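Local coordinates for penaeus monodon metallodensovirus major capsid protein (Penaeus monodon metallodensovirus, PDB 6WH7) that builds the icosahedral capsid of a shrimp densovirus, sixty copies assembling into a shell that in the virion presumably encloses the single-stranded DNA genome, at residues 87-92 with 232-237; 118-123 with 298-303; 226-231 with 247-252. All coordinates share one frame; numbering follows the deposited sequence.

Contact 1: residues 87-92 with 232-237; sequences VMRFYC and SDYGNA
Y234 slides its ring beneath the short helix at 88-92, where M88, R89 and C92 all meet it. Its CG lies between its own backbone N and carbonyl carbon (chi1 57°). The carbonyl carbon of M88 lies over one ring face, while M88 CB touches the rim at Y234 CD1 (3.6 Å), the two side chains being skewed to each other. R89 CA approaches Y234 CE1 obliquely, and C92 SG makes a slanted sulfur-aromatic contact, 3.9 Å from the centroid of the Y234 ring and 39° off its normal. Tyrosine suits this place: its flat ring packs against the helix backbone while its hydroxyl bonds to E93. R89 runs alongside N236, pointing the same way, and the edge of its guanidinium meets N236 CB with NH2 at 3.3 Å; the charge is answered outside the pair by a salt bridge from NH1 to E93. The backbones are joined where M88 N donates to A237 O (3.0 Å, 157° at the hydrogen). Y110 meets Y234 edge to face. M88 and Y91 also touch strands 118-135 and 287-302, so the helix contacts both that sheet and the loop after strand 229-230.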
# COMPACT_ATOMS: atom_id res chain seq x y z
N VAL A 87 34.32 -87.88 -26.67
CA VAL A 87 33.66 -89.18 -26.74
C VAL A 87 32.52 -89.19 -25.74
O VAL A 87 32.69 -88.78 -24.59
CB VAL A 87 34.66 -90.31 -26.46
CG1 VAL A 87 34.00 -91.65 -26.57
CG2 VAL A 87 35.84 -90.20 -27.39
N MET A 88 31.34 -89.65 -26.18
CA MET A 88 30.21 -89.78 -25.27
C MET A 88 30.54 -90.72 -24.12
O MET A 88 30.18 -90.45 -22.97
CB MET A 88 28.99 -90.30 -26.03
CG MET A 88 28.34 -89.31 -26.95
SD MET A 88 27.59 -87.93 -26.09
CE MET A 88 26.26 -88.78 -25.26
N ARG A 89 31.24 -91.81 -24.41
CA ARG A 89 31.58 -92.80 -23.40
C ARG A 89 32.41 -92.22 -22.27
O ARG A 89 32.44 -92.79 -21.18
CB ARG A 89 32.32 -93.94 -24.08
CG ARG A 89 32.60 -95.11 -23.21
CD ARG A 89 33.37 -96.11 -23.98
NE ARG A 89 32.61 -96.65 -25.10
CZ ARG A 89 31.82 -97.70 -25.00
NH1 ARG A 89 31.71 -98.34 -23.85
NH2 ARG A 89 31.16 -98.14 -26.06
N PHE A 90 33.07 -91.10 -22.51
CA PHE A 90 33.92 -90.48 -21.51
C PHE A 90 33.10 -89.94 -20.35
O PHE A 90 33.49 -90.07 -19.19
CB PHE A 90 34.74 -89.39 -22.19
CG PHE A 90 35.66 -88.63 -21.28
CD1 PHE A 90 36.84 -89.20 -20.85
CD2 PHE A 90 35.39 -87.33 -20.95
CE1 PHE A 90 37.69 -88.49 -20.05
CE2 PHE A 90 36.24 -86.62 -20.15
CZ PHE A 90 37.39 -87.20 -19.70
N TYR A 91 31.98 -89.29 -20.64
CA TYR A 91 31.19 -88.61 -19.64
C TYR A 91 30.19 -89.50 -18.91
O TYR A 91 30.05 -89.42 -17.69
CB TYR A 91 30.46 -87.45 -20.30
CG TYR A 91 31.41 -86.45 -20.87
CD1 TYR A 91 31.88 -85.41 -20.10
CD2 TYR A 91 31.85 -86.56 -22.17
CE1 TYR A 91 32.75 -84.50 -20.62
CE2 TYR A 91 32.72 -85.66 -22.69
CZ TYR A 91 33.16 -84.63 -21.91
OH TYR A 91 34.04 -83.71 -22.42
N CYS A 92 29.45 -90.31 -19.65
CA CYS A 92 28.33 -91.05 -19.10
C CYS A 92 28.66 -92.49 -18.77
O CYS A 92 27.77 -93.25 -18.38
CB CYS A 92 27.13 -90.97 -20.05
SG CYS A 92 27.53 -91.23 -21.76
N SER A 232 18.51 -94.03 -29.37
CA SER A 232 19.28 -95.24 -29.10
C SER A 232 20.47 -94.89 -28.23
O SER A 232 20.67 -93.74 -27.84
CB SER A 232 19.72 -95.90 -30.40
OG SER A 232 20.49 -97.06 -30.14
N ASP A 233 21.28 -95.90 -27.92
CA ASP A 233 22.46 -95.67 -27.11
C ASP A 233 23.58 -95.07 -27.95
O ASP A 233 23.64 -95.26 -29.17
CB ASP A 233 22.94 -96.96 -26.44
CG ASP A 233 23.30 -98.03 -27.44
OD1 ASP A 233 23.04 -97.86 -28.65
OD2 ASP A 233 23.87 -99.06 -27.01
N TYR A 234 24.47 -94.33 -27.29
CA TYR A 234 25.55 -93.68 -28.02
C TYR A 234 26.51 -94.71 -28.61
O TYR A 234 26.88 -94.61 -29.78
CB TYR A 234 26.28 -92.67 -27.13
CG TYR A 234 26.85 -93.23 -25.86
CD1 TYR A 234 28.13 -93.75 -25.82
CD2 TYR A 234 26.11 -93.23 -24.70
CE1 TYR A 234 28.64 -94.26 -24.67
CE2 TYR A 234 26.62 -93.75 -23.55
CZ TYR A 234 27.88 -94.25 -23.53
OH TYR A 234 28.39 -94.76 -22.36
N GLY A 235 26.90 -95.72 -27.83
CA GLY A 235 27.62 -96.83 -28.41
C GLY A 235 28.96 -96.48 -29.00
O GLY A 235 29.15 -96.63 -30.21
N ASN A 236 29.87 -95.98 -28.17
CA ASN A 236 31.20 -95.49 -28.57
C ASN A 236 31.11 -94.56 -29.78
O ASN A 236 31.83 -94.68 -30.77
CB ASN A 236 32.22 -96.62 -28.77
CG ASN A 236 31.91 -97.58 -29.91
OD1 ASN A 236 31.47 -97.20 -30.98
ND2 ASN A 236 32.18 -98.85 -29.67
N ALA A 237 30.22 -93.58 -29.66
CA ALA A 237 30.12 -92.46 -30.57
C ALA A 237 30.79 -91.25 -29.94
O ALA A 237 30.82 -91.10 -28.72
CB ALA A 237 28.66 -92.13 -30.88

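Contact 2: residues 118-123 with 298-303; sequences AHRPTK and EFEFRL
The guanidinium of R120 offers its edge to E300, whose OE1 lies near its plane and receives NE weakly (3.0 Å) and NH2 more directly. The salt bridge is modelled with a very short NH2 separation, whose exact length is doubtful. R120 CG is anti to its backbone N, and the bend at chi3 (61°) helps set NE toward E300. The two side chains run side by side with guanidinium and carboxylate planes 54° apart, and W229 adds a cation-pi contact to R120. The F299 ring is met obliquely, by R120 O at CD1 (3.5 Å) and by P121, which brings its CA against the ring and its CB near CE1; H119 lies near the same ring, its NE2 bonded to S232 O. F301 leads its ring away from H119 to meet Y60 of strand 59-75.

Beneath these groups runs an antiparallel pairing of strands 118-135 and 287-302, part of a sheet consistent with the jelly-roll barrel of parvoviral capsid proteins. A118 with R302 and R120 with E300 form hydrogen-bonded pairs, and H119 with F301 the non-hydrogen-bonded pair between them. The alternation separates the residues: A118, R120, E300 and R302 project on one face, with R120 and E300 partly exposed, while aromatic H119 and F301 occupy the other, against L113 of helix 108-113. Beyond the paired residues 118-120, where the first chain turns into loop, E298 N still bonds to K123 O at 2.9 Å, nearly straight at 172°. K123 and E298 lie side by side, with the methylenes of K123 against the carboxylate of E298, CB 3.4 Å from OE1, while K123 NZ and E298 OE2 stay 4.1 Å apart, beyond a salt bridge. R302 bonds through NH1 to R352 O of a neighbouring subunit.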
# COMPACT_ATOMS: atom_id res chain seq x y z
N ALA A 118 13.06 -90.24 -26.32
CA ALA A 118 14.17 -89.54 -26.92
C ALA A 118 15.06 -88.98 -25.83
O ALA A 118 14.60 -88.71 -24.72
CB ALA A 118 13.69 -88.40 -27.81
N HIS A 119 16.33 -88.81 -26.16
CA HIS A 119 17.28 -88.18 -25.25
C HIS A 119 18.29 -87.42 -26.08
O HIS A 119 18.53 -87.73 -27.24
CB HIS A 119 17.98 -89.20 -24.36
CG HIS A 119 18.79 -90.20 -25.11
ND1 HIS A 119 20.06 -89.95 -25.56
CD2 HIS A 119 18.49 -91.46 -25.51
CE1 HIS A 119 20.52 -91.01 -26.20
NE2 HIS A 119 19.59 -91.94 -26.18
N ARG A 120 18.87 -86.39 -25.47
CA ARG A 120 19.76 -85.56 -26.21
C ARG A 120 20.89 -85.08 -25.31
O ARG A 120 20.64 -84.73 -24.15
CB ARG A 120 18.96 -84.39 -26.79
CG ARG A 120 19.72 -83.43 -27.58
CD ARG A 120 18.79 -82.51 -28.30
NE ARG A 120 17.92 -81.73 -27.44
CZ ARG A 120 16.89 -81.04 -27.89
NH1 ARG A 120 16.63 -81.04 -29.18
NH2 ARG A 120 16.14 -80.34 -27.06
N PRO A 121 22.13 -85.06 -25.80
CA PRO A 121 23.27 -84.83 -24.91
C PRO A 121 23.45 -83.41 -24.40
O PRO A 121 24.09 -83.26 -23.35
CB PRO A 121 24.47 -85.26 -25.77
CG PRO A 121 23.91 -86.22 -26.70
CD PRO A 121 22.56 -85.69 -27.05
N THR A 122 23.01 -82.38 -25.12
CA THR A 122 23.19 -80.98 -24.73
C THR A 122 24.59 -80.68 -24.20
O THR A 122 25.58 -81.09 -24.81
CB THR A 122 22.15 -80.53 -23.71
OG1 THR A 122 22.30 -81.26 -22.50
CG2 THR A 122 20.78 -80.77 -24.25
N LYS A 123 24.70 -79.99 -23.08
CA LYS A 123 26.01 -79.58 -22.59
C LYS A 123 26.84 -80.79 -22.16
O LYS A 123 26.32 -81.81 -21.73
CB LYS A 123 25.89 -78.62 -21.41
CG LYS A 123 27.22 -78.05 -20.96
CD LYS A 123 27.12 -77.27 -19.68
CE LYS A 123 26.36 -75.99 -19.87
NZ LYS A 123 26.26 -75.22 -18.60
N GLU A 298 25.09 -83.25 -19.47
CA GLU A 298 23.73 -82.84 -19.13
C GLU A 298 22.80 -83.32 -20.23
O GLU A 298 22.83 -82.78 -21.33
CB GLU A 298 23.65 -81.33 -18.99
CG GLU A 298 24.46 -80.76 -17.87
CD GLU A 298 24.36 -79.26 -17.81
OE1 GLU A 298 23.78 -78.67 -18.74
OE2 GLU A 298 24.87 -78.66 -16.83
N PHE A 299 21.94 -84.28 -19.93
CA PHE A 299 21.02 -84.78 -20.93
C PHE A 299 19.66 -84.11 -20.85
O PHE A 299 19.19 -83.76 -19.77
CB PHE A 299 20.83 -86.29 -20.78
CG PHE A 299 22.00 -87.09 -21.21
CD1 PHE A 299 22.14 -87.46 -22.53
CD2 PHE A 299 22.95 -87.48 -20.30
CE1 PHE A 299 23.20 -88.21 -22.92
CE2 PHE A 299 24.01 -88.23 -20.70
CZ PHE A 299 24.14 -88.59 -22.01
N GLU A 300 19.05 -83.90 -22.00
CA GLU A 300 17.63 -83.66 -22.10
C GLU A 300 16.96 -84.93 -22.58
O GLU A 300 17.44 -85.59 -23.50
CB GLU A 300 17.31 -82.52 -23.07
CG GLU A 300 17.72 -81.17 -22.59
CD GLU A 300 17.46 -80.10 -23.63
OE1 GLU A 300 17.15 -80.46 -24.78
OE2 GLU A 300 17.58 -78.91 -23.29
N PHE A 301 15.85 -85.28 -21.96
CA PHE A 301 15.08 -86.41 -22.44
C PHE A 301 13.61 -86.02 -22.53
O PHE A 301 13.18 -84.97 -22.05
CB PHE A 301 15.26 -87.65 -21.57
CG PHE A 301 14.86 -87.48 -20.14
CD1 PHE A 301 13.60 -87.82 -19.72
CD2 PHE A 301 15.76 -86.98 -19.21
CE1 PHE A 301 13.24 -87.68 -18.41
CE2 PHE A 301 15.40 -86.84 -17.90
CZ PHE A 301 14.15 -87.19 -17.50
N ARG A 302 12.87 -86.88 -23.20
CA ARG A 302 11.50 -86.59 -23.59
C ARG A 302 10.72 -87.89 -23.53
O ARG A 302 11.27 -88.96 -23.80
CB ARG A 302 11.49 -85.93 -24.97
CG ARG A 302 10.16 -85.77 -25.58
CD ARG A 302 10.24 -85.02 -26.88
NE ARG A 302 10.31 -83.58 -26.71
CZ ARG A 302 10.42 -82.72 -27.70
NH1 ARG A 302 10.52 -83.16 -28.94
NH2 ARG A 302 10.45 -81.42 -27.46
N LEU A 303 9.45 -87.79 -23.16
CA LEU A 303 8.66 -88.96 -22.82
C LEU A 303 7.82 -89.43 -23.98
O LEU A 303 7.81 -88.86 -25.07
CB LEU A 303 7.77 -88.67 -21.62
CG LEU A 303 8.55 -88.30 -20.37
CD1 LEU A 303 7.66 -88.16 -19.19
CD2 LEU A 303 9.56 -89.31 -20.14

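Contact 3: residues 226-231 with 247-252; sequences LGFWFG and NAVGTI
F228 and V249 face each other across backbones that stay well apart, their CA atoms 8.4 Å from one another, too far for strand pairing, so the contact is made mostly by side chains. Residues 226-231 carry the short strand 229-230, which pairs in parallel with 327-328, and the loop after it folds back against them. The central interaction is a CH-pi contact: V249 CG1 sits over one face of the F228 ring, 3.7 Å from its centroid and 27° off the normal, shifted toward the rim at CE2 and CZ. F228 points its CB toward the loop, and CG sits between the backbone N and the carbonyl carbon (chi1 63°). The opposite face of that ring is taken by L226 CB, so the phenylalanine is held between two aliphatic groups, and V260 of strand 257-262 touches both F228 and V249. A248 is small enough to tuck its CB between F228 CZ (4.0 Å) and L226 CD2 (4.2 Å). The ring of F230 is stacked on that of Y330, while V249 also packs on D367 of a neighbouring subunit. At the rims of the two phenylalanines lies A248 O, near each ring plane, 3.8 Å from F228 CZ and 4.0 Å from F230 CZ.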
# COMPACT_ATOMS: atom_id res chain seq x y z
N LEU A 226 21.24 -79.16 -30.64
CA LEU A 226 20.84 -80.10 -31.67
C LEU A 226 19.40 -79.80 -32.04
O LEU A 226 18.56 -79.57 -31.16
CB LEU A 226 20.97 -81.54 -31.16
CG LEU A 226 22.35 -82.10 -30.84
CD1 LEU A 226 22.24 -83.36 -30.04
CD2 LEU A 226 23.07 -82.41 -32.11
N GLY A 227 19.11 -79.78 -33.32
CA GLY A 227 17.71 -79.66 -33.64
C GLY A 227 16.95 -80.95 -33.55
O GLY A 227 15.76 -81.00 -33.89
N PHE A 228 17.60 -82.01 -33.10
CA PHE A 228 17.05 -83.35 -33.14
C PHE A 228 17.42 -84.06 -31.86
O PHE A 228 18.20 -83.56 -31.05
CB PHE A 228 17.56 -84.12 -34.36
CG PHE A 228 19.03 -84.34 -34.36
CD1 PHE A 228 19.57 -85.50 -33.86
CD2 PHE A 228 19.88 -83.37 -34.81
CE1 PHE A 228 20.91 -85.70 -33.87
CE2 PHE A 228 21.22 -83.56 -34.80
CZ PHE A 228 21.74 -84.72 -34.33
N TRP A 229 16.85 -85.24 -31.67
CA TRP A 229 17.03 -86.05 -30.49
C TRP A 229 17.66 -87.38 -30.90
O TRP A 229 17.90 -87.64 -32.07
CB TRP A 229 15.68 -86.26 -29.81
CG TRP A 229 15.11 -85.01 -29.29
CD1 TRP A 229 14.50 -84.04 -30.02
CD2 TRP A 229 14.99 -84.62 -27.93
NE1 TRP A 229 14.06 -83.04 -29.20
CE2 TRP A 229 14.34 -83.38 -27.91
CE3 TRP A 229 15.39 -85.20 -26.72
CZ2 TRP A 229 14.08 -82.71 -26.73
CZ3 TRP A 229 15.13 -84.53 -25.57
CH2 TRP A 229 14.48 -83.30 -25.57
N PHE A 230 17.91 -88.23 -29.91
CA PHE A 230 18.44 -89.56 -30.15
C PHE A 230 17.53 -90.58 -29.49
O PHE A 230 17.01 -90.35 -28.40
CB PHE A 230 19.86 -89.71 -29.61
CG PHE A 230 20.85 -88.83 -30.30
CD1 PHE A 230 21.37 -89.19 -31.52
CD2 PHE A 230 21.27 -87.67 -29.71
CE1 PHE A 230 22.27 -88.39 -32.14
CE2 PHE A 230 22.18 -86.87 -30.34
CZ PHE A 230 22.69 -87.24 -31.55
N GLY A 231 17.32 -91.70 -30.17
CA GLY A 231 16.47 -92.74 -29.63
C GLY A 231 17.20 -93.98 -29.19
O GLY A 231 16.56 -94.91 -28.67
N ASN A 247 29.96 -85.87 -38.53
CA ASN A 247 28.69 -85.17 -38.51
C ASN A 247 27.80 -85.73 -37.40
O ASN A 247 27.95 -86.88 -36.98
CB ASN A 247 27.98 -85.20 -39.88
CG ASN A 247 27.80 -86.59 -40.42
OD1 ASN A 247 27.65 -87.55 -39.68
ND2 ASN A 247 27.80 -86.70 -41.73
N ALA A 248 26.88 -84.89 -36.93
CA ALA A 248 26.14 -85.18 -35.72
C ALA A 248 25.03 -86.20 -35.92
O ALA A 248 24.73 -86.97 -35.01
CB ALA A 248 25.56 -83.89 -35.14
N VAL A 249 24.39 -86.22 -37.09
CA VAL A 249 23.29 -87.14 -37.34
C VAL A 249 23.86 -88.44 -37.89
O VAL A 249 24.77 -88.43 -38.73
CB VAL A 249 22.25 -86.53 -38.29
CG1 VAL A 249 21.74 -85.24 -37.73
CG2 VAL A 249 22.81 -86.30 -39.66
N GLY A 250 23.34 -89.56 -37.41
CA GLY A 250 23.83 -90.84 -37.85
C GLY A 250 22.94 -91.51 -38.86
O GLY A 250 23.34 -92.48 -39.51
N THR A 251 21.72 -91.00 -39.00
CA THR A 251 20.75 -91.61 -39.90
C THR A 251 21.05 -91.22 -41.33
O THR A 251 21.14 -90.03 -41.65
CB THR A 251 19.34 -91.20 -39.52
OG1 THR A 251 19.06 -91.61 -38.19
CG2 THR A 251 18.33 -91.83 -40.46
N ILE A 252 21.21 -92.21 -42.19
CA ILE A 252 21.40 -91.98 -43.62
C ILE A 252 20.13 -91.34 -44.15
O ILE A 252 19.04 -91.91 -43.99
CB ILE A 252 21.72 -93.29 -44.36
CG1 ILE A 252 22.90 -93.99 -43.71
CG2 ILE A 252 22.01 -93.00 -45.81
CD1 ILE A 252 24.14 -93.16 -43.68

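In the fold
From the N terminus the chain first passes the helix at 88-92, then the start of strand 118-135. After a long excursion it returns at 226-231, which runs straight into 232-237, so contacts 3 and 1 adjoin in sequence. Contact 1 closes at 232-237 a loop opened at 87-92; contact 3 closes a short one at 247-252; contact 2 closes last, at 298-303. Contact 1 therefore crosses both others, whereas contact 3 falls wholly within the span of contact 2. M88 packs on P121 and F299, and H119 probably bonds to both S232 and F230. Together the contacts tie the helix and the loop after strand 229-230 to the sheet of strands 118-135 and 287-302.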